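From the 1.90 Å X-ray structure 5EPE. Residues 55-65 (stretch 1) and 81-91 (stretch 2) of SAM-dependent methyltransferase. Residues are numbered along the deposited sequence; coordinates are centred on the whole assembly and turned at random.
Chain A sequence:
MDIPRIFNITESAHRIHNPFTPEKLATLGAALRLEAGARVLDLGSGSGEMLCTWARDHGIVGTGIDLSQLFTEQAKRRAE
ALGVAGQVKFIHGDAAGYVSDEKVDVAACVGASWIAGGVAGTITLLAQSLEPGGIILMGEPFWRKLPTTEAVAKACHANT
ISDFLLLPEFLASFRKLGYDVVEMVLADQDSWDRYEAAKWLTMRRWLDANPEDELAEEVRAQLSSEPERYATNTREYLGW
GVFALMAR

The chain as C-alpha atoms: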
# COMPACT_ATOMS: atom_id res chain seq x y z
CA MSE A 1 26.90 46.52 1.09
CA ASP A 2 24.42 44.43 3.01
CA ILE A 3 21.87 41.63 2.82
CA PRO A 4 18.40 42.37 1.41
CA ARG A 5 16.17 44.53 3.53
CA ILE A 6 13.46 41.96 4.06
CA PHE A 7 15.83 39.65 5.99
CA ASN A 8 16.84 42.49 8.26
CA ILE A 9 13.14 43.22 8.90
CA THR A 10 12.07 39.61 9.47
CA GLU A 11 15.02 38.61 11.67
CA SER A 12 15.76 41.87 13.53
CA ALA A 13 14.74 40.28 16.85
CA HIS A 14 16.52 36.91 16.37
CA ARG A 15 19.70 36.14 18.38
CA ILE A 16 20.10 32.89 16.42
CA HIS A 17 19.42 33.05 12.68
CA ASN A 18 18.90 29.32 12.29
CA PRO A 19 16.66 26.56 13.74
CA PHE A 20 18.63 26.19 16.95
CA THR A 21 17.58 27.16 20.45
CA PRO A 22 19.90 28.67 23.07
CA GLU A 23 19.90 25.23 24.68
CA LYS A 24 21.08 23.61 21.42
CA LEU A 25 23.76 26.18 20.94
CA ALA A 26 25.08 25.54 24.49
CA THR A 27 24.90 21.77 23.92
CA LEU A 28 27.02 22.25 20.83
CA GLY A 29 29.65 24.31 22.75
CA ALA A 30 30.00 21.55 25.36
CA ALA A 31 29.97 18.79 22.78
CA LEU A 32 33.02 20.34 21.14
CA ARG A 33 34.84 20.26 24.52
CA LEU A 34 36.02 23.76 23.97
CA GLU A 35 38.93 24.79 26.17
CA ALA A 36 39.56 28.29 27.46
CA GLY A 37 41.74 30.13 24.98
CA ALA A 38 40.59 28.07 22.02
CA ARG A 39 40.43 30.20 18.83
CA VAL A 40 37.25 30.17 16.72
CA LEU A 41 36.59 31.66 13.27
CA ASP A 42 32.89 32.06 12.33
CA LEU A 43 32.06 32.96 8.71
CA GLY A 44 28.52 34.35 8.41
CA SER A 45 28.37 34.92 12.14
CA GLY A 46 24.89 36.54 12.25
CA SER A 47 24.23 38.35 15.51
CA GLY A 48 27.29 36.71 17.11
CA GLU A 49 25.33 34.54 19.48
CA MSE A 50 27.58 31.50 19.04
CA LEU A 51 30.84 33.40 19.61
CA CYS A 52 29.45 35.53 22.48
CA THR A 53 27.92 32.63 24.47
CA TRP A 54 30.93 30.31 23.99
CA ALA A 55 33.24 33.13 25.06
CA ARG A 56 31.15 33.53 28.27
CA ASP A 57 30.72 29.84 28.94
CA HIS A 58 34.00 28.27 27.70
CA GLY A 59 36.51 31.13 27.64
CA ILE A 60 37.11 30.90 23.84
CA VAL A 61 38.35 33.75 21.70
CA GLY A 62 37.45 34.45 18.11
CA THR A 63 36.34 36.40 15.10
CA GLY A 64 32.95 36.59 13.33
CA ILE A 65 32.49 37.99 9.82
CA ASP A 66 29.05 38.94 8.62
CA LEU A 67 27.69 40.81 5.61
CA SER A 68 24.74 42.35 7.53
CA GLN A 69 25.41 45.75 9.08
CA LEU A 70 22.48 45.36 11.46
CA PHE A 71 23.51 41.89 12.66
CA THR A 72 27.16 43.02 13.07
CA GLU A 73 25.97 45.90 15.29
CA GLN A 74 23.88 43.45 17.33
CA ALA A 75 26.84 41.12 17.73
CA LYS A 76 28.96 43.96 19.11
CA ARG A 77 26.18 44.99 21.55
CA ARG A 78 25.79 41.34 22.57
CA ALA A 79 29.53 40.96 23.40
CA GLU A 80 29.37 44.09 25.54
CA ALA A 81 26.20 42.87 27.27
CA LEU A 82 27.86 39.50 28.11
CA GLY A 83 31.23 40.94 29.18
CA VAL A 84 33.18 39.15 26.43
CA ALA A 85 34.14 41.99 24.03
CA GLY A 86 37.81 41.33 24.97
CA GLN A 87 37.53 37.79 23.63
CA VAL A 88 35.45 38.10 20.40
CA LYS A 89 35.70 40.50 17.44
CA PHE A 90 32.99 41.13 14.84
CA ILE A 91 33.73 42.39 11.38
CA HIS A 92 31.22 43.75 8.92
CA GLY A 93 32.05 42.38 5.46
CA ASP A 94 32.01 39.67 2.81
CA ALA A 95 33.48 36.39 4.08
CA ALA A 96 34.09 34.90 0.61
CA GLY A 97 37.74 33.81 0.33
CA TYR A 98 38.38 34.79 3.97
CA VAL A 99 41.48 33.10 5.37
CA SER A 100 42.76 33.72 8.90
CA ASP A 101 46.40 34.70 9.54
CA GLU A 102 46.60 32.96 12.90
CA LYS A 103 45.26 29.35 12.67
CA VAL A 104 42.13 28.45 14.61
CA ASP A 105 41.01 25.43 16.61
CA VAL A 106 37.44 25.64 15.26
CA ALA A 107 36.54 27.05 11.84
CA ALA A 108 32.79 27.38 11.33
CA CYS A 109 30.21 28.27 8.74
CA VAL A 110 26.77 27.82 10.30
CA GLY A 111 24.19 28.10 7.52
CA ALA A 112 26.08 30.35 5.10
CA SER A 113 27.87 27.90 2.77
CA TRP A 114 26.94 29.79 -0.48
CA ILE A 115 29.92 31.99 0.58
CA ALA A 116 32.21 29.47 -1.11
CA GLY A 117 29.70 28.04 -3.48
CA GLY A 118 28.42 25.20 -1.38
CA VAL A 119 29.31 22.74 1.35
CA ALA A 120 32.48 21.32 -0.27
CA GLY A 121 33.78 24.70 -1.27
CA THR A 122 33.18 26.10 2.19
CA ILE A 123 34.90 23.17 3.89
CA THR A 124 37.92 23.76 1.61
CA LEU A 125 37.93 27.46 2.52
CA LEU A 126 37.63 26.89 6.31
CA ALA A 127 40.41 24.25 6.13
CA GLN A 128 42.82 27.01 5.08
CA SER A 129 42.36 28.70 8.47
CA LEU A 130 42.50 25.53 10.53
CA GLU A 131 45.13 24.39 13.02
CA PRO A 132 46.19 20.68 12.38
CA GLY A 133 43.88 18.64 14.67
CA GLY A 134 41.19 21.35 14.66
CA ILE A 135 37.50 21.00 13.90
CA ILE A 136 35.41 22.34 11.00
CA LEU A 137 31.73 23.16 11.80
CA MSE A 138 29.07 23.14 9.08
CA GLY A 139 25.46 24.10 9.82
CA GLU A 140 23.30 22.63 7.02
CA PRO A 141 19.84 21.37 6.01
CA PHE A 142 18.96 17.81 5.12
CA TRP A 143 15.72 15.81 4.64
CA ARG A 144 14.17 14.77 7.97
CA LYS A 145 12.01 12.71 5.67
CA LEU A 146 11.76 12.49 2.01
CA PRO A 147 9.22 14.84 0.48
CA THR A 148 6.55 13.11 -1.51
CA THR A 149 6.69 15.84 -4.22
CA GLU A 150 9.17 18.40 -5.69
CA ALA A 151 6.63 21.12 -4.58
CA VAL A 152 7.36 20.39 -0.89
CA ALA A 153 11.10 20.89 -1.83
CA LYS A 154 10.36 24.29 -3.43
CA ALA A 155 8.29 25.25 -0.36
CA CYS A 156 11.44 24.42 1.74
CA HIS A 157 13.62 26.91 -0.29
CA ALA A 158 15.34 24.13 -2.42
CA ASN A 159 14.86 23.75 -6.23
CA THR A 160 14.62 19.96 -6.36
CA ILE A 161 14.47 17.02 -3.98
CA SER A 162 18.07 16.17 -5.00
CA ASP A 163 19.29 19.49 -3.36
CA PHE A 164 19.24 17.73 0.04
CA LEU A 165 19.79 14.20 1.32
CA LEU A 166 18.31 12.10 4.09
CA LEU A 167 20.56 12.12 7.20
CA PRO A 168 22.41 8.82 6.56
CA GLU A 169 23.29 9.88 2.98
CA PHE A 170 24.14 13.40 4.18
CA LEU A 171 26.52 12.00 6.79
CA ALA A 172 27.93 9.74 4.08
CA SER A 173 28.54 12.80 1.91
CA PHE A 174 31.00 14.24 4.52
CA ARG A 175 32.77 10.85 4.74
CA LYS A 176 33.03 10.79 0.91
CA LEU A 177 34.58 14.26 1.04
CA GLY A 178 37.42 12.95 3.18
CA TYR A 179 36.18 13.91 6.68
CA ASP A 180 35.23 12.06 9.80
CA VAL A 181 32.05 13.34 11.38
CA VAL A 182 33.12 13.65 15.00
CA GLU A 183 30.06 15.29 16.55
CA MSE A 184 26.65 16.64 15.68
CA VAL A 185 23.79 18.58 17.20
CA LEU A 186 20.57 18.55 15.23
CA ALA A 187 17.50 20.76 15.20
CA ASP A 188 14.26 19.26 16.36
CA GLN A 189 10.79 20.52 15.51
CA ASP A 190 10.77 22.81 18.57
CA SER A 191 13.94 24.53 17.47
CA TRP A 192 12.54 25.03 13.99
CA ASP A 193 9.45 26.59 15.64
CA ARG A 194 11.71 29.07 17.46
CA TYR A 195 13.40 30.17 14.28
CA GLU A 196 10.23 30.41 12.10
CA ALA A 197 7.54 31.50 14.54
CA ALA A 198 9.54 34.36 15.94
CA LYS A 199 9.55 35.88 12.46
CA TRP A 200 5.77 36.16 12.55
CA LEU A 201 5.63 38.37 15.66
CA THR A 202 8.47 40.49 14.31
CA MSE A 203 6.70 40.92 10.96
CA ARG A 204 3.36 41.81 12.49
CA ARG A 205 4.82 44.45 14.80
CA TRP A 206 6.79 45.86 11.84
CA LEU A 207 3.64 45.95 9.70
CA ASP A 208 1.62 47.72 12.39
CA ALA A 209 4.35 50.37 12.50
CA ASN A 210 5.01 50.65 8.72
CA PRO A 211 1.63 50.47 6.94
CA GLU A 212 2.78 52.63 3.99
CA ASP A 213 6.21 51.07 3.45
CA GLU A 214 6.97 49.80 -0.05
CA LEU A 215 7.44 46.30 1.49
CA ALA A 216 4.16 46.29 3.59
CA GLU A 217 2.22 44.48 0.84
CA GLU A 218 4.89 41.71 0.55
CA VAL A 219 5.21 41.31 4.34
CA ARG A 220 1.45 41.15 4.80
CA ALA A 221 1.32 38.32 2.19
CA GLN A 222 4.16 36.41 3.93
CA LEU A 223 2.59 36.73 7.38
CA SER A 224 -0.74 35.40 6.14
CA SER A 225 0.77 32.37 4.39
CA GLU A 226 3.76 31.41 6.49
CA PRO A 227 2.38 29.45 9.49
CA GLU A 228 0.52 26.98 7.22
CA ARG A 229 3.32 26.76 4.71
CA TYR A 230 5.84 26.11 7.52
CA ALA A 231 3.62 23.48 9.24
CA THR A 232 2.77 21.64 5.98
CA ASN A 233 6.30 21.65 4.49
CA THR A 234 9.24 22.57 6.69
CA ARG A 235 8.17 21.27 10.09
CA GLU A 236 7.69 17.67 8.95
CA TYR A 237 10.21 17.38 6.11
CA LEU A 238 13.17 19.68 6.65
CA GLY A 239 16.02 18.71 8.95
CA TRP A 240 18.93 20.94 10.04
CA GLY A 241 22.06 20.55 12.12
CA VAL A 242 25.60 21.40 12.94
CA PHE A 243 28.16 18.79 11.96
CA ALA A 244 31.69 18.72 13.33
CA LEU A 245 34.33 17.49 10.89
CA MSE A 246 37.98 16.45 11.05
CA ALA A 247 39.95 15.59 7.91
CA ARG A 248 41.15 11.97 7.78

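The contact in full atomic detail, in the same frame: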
# COMPACT_ATOMS: atom_id res chain seq x y z
N ALA A 55 32.25 32.33 24.34
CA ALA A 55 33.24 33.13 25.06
C ALA A 55 32.93 33.16 26.59
O ALA A 55 33.81 32.91 27.42
CB ALA A 55 33.28 34.54 24.47
N ARG A 56 31.67 33.44 26.91
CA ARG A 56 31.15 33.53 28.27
C ARG A 56 31.26 32.18 28.95
O ARG A 56 31.66 32.10 30.10
CB ARG A 56 29.66 33.90 28.22
CG ARG A 56 29.01 34.10 29.60
CD ARG A 56 27.51 34.28 29.46
NE ARG A 56 26.90 33.05 28.92
CZ ARG A 56 25.71 32.96 28.33
NH1 ARG A 56 24.95 34.04 28.20
NH2 ARG A 56 25.28 31.79 27.84
N ASP A 57 30.86 31.13 28.27
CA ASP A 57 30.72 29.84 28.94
C ASP A 57 31.99 28.97 28.91
O ASP A 57 32.18 28.14 29.79
CB ASP A 57 29.52 29.09 28.35
CG ASP A 57 28.20 29.74 28.68
OD1 ASP A 57 28.16 30.51 29.68
OD2 ASP A 57 27.19 29.52 27.99
N HIS A 58 32.83 29.13 27.89
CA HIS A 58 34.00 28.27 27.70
C HIS A 58 35.32 29.01 27.66
O HIS A 58 36.35 28.36 27.64
CB HIS A 58 33.86 27.42 26.45
CG HIS A 58 32.69 26.51 26.50
ND1 HIS A 58 32.69 25.37 27.26
CD2 HIS A 58 31.45 26.62 25.98
CE1 HIS A 58 31.50 24.79 27.19
NE2 HIS A 58 30.73 25.54 26.42
N GLY A 59 35.29 30.34 27.65
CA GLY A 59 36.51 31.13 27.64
C GLY A 59 37.21 31.13 26.28
O GLY A 59 38.39 31.46 26.20
N ILE A 60 36.50 30.82 25.20
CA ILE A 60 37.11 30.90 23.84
C ILE A 60 37.34 32.33 23.40
O ILE A 60 36.79 33.28 24.01
CB ILE A 60 36.32 30.13 22.77
CG1 ILE A 60 34.93 30.73 22.50
CG2 ILE A 60 36.21 28.66 23.19
CD1 ILE A 60 34.91 31.89 21.51
N VAL A 61 38.17 32.48 22.38
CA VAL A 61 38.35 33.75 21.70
C VAL A 61 38.07 33.54 20.23
O VAL A 61 38.14 32.42 19.73
CB VAL A 61 39.76 34.36 21.88
CG1 VAL A 61 40.09 34.53 23.37
CG2 VAL A 61 40.86 33.55 21.18
N GLY A 62 37.71 34.61 19.53
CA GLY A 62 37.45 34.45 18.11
C GLY A 62 37.00 35.64 17.32
O GLY A 62 36.91 36.76 17.86
N THR A 63 36.72 35.38 16.05
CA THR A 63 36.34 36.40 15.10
C THR A 63 35.13 35.94 14.28
O THR A 63 35.14 34.82 13.79
CB THR A 63 37.49 36.65 14.14
OG1 THR A 63 38.61 37.05 14.93
CG2 THR A 63 37.16 37.78 13.18
N GLY A 64 34.17 36.83 14.11
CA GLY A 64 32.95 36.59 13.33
C GLY A 64 32.83 37.60 12.21
O GLY A 64 32.91 38.83 12.45
N ILE A 65 32.67 37.11 10.98
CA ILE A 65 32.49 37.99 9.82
C ILE A 65 31.08 37.85 9.32
O ILE A 65 30.61 36.70 9.07
CB ILE A 65 33.41 37.61 8.62
CG1 ILE A 65 34.84 37.27 9.01
CG2 ILE A 65 33.38 38.67 7.56
CD1 ILE A 65 35.53 38.25 9.87
N ALA A 81 27.20 43.25 26.29
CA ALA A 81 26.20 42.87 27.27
C ALA A 81 26.65 41.64 28.08
O ALA A 81 26.34 41.54 29.28
CB ALA A 81 24.89 42.55 26.56
N LEU A 82 27.38 40.73 27.44
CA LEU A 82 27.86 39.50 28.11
C LEU A 82 29.23 39.62 28.81
O LEU A 82 29.65 38.72 29.53
CB LEU A 82 27.86 38.31 27.13
CG LEU A 82 26.59 37.46 27.17
CD1 LEU A 82 25.31 38.24 27.25
CD2 LEU A 82 26.55 36.51 25.97
N GLY A 83 29.91 40.72 28.59
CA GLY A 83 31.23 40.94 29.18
C GLY A 83 32.36 40.21 28.49
O GLY A 83 33.39 39.97 29.10
N VAL A 84 32.19 39.91 27.20
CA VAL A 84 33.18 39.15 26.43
C VAL A 84 33.75 39.89 25.23
O VAL A 84 34.39 39.27 24.39
CB VAL A 84 32.60 37.82 25.97
CG1 VAL A 84 32.20 37.00 27.19
CG2 VAL A 84 31.39 38.03 25.05
N ALA A 85 33.56 41.21 25.15
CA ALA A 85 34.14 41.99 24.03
C ALA A 85 35.68 41.83 23.89
O ALA A 85 36.23 41.93 22.79
CB ALA A 85 33.79 43.48 24.16
N GLY A 86 36.38 41.59 25.01
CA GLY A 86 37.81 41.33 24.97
C GLY A 86 38.20 40.04 24.26
O GLY A 86 39.37 39.88 23.84
N GLN A 87 37.25 39.10 24.14
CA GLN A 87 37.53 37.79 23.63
C GLN A 87 37.08 37.62 22.16
O GLN A 87 37.63 36.78 21.45
CB GLN A 87 36.83 36.72 24.51
CG GLN A 87 37.44 36.54 25.87
CD GLN A 87 36.48 35.84 26.80
OE1 GLN A 87 35.93 36.44 27.73
NE2 GLN A 87 36.22 34.56 26.52
N VAL A 88 36.06 38.36 21.72
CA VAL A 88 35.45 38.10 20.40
C VAL A 88 35.27 39.37 19.62
O VAL A 88 34.80 40.37 20.21
CB VAL A 88 34.13 37.30 20.51
CG1 VAL A 88 34.39 35.93 21.09
CG2 VAL A 88 33.11 37.99 21.40
N LYS A 89 35.66 39.34 18.34
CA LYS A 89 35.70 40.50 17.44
C LYS A 89 34.75 40.23 16.30
O LYS A 89 34.75 39.14 15.73
CB LYS A 89 37.11 40.66 16.83
CG LYS A 89 37.27 41.83 15.85
N PHE A 90 33.94 41.23 15.95
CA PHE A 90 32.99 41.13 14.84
C PHE A 90 33.31 42.10 13.74
O PHE A 90 33.55 43.31 14.01
CB PHE A 90 31.58 41.33 15.34
CG PHE A 90 31.21 40.29 16.31
CD1 PHE A 90 30.86 39.01 15.86
CD2 PHE A 90 31.31 40.52 17.68
CE1 PHE A 90 30.57 38.01 16.75
CE2 PHE A 90 31.01 39.51 18.57
CZ PHE A 90 30.64 38.25 18.12
N ILE A 91 33.34 41.59 12.51
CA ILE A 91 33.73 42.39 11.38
C ILE A 91 32.59 42.41 10.41
O ILE A 91 32.06 41.35 10.05
CB ILE A 91 34.97 41.83 10.68
CG1 ILE A 91 36.18 41.91 11.64
CG2 ILE A 91 35.25 42.59 9.40
CD1 ILE A 91 37.45 41.25 11.12

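What joins the two strands? Strands 61-65 and 88-91 run parallel, their directions 13° apart, and a ladder of backbone hydrogen bonds links them. Gly 62 N donates to Gln 87 O (2.9 Å), Lys 89 N to Gly 62 O (2.9 Å), Gly 64 N to Lys 89 O (2.9 Å) and Ile 91 N to Gly 64 O (2.8 Å). Each glycine thus uses both its amide and its carbonyl on the second stretch, Gly 62 bracketing Val 88 and Gly 64 bracketing Phe 90.

Why does glycine suit position 64? Phe 90, with chi1 at -62° (m), lays its ring beside this bare backbone on the face it shares with Val 88. A CB on Gly 64 would lie 3.0 Å from Phe 90 CD1, a clash, so the absent side chain leaves space for the buried ring.

How does Gln 87 reach the loop before the first strand? Its CB points sideways, but chi1 m and chi2 t extend the chain so that its end approaches the other stretch. There Gln 87 NE2 donates twice: to Ala 55 O at 3.1 Å and to Ile 60 O at 2.9 Å. One amide thereby ties together the last turn of the helix and the loop residue just before the strand, spanning the turn at Gly 59, whose positive phi favours glycine.

What packs around these polar links? Small Ala 55 points toward the second stretch, its CB 3.7 Å from Val 84 CB and 3.8 Å from Val 88 CG1. Ile 60 starts away, yet with chi1 and chi2 both p its CD1 comes within 4.1 Å of Val 88 CG1. On the face carrying Thr 63 and Lys 89, Ile 65 adopts m for both angles, bringing its CD1 to 3.7 Å from Ile 91 CB. Ile 91 extends with chi2 t, placing its CD1 4.0 Å from Thr 63 CG2.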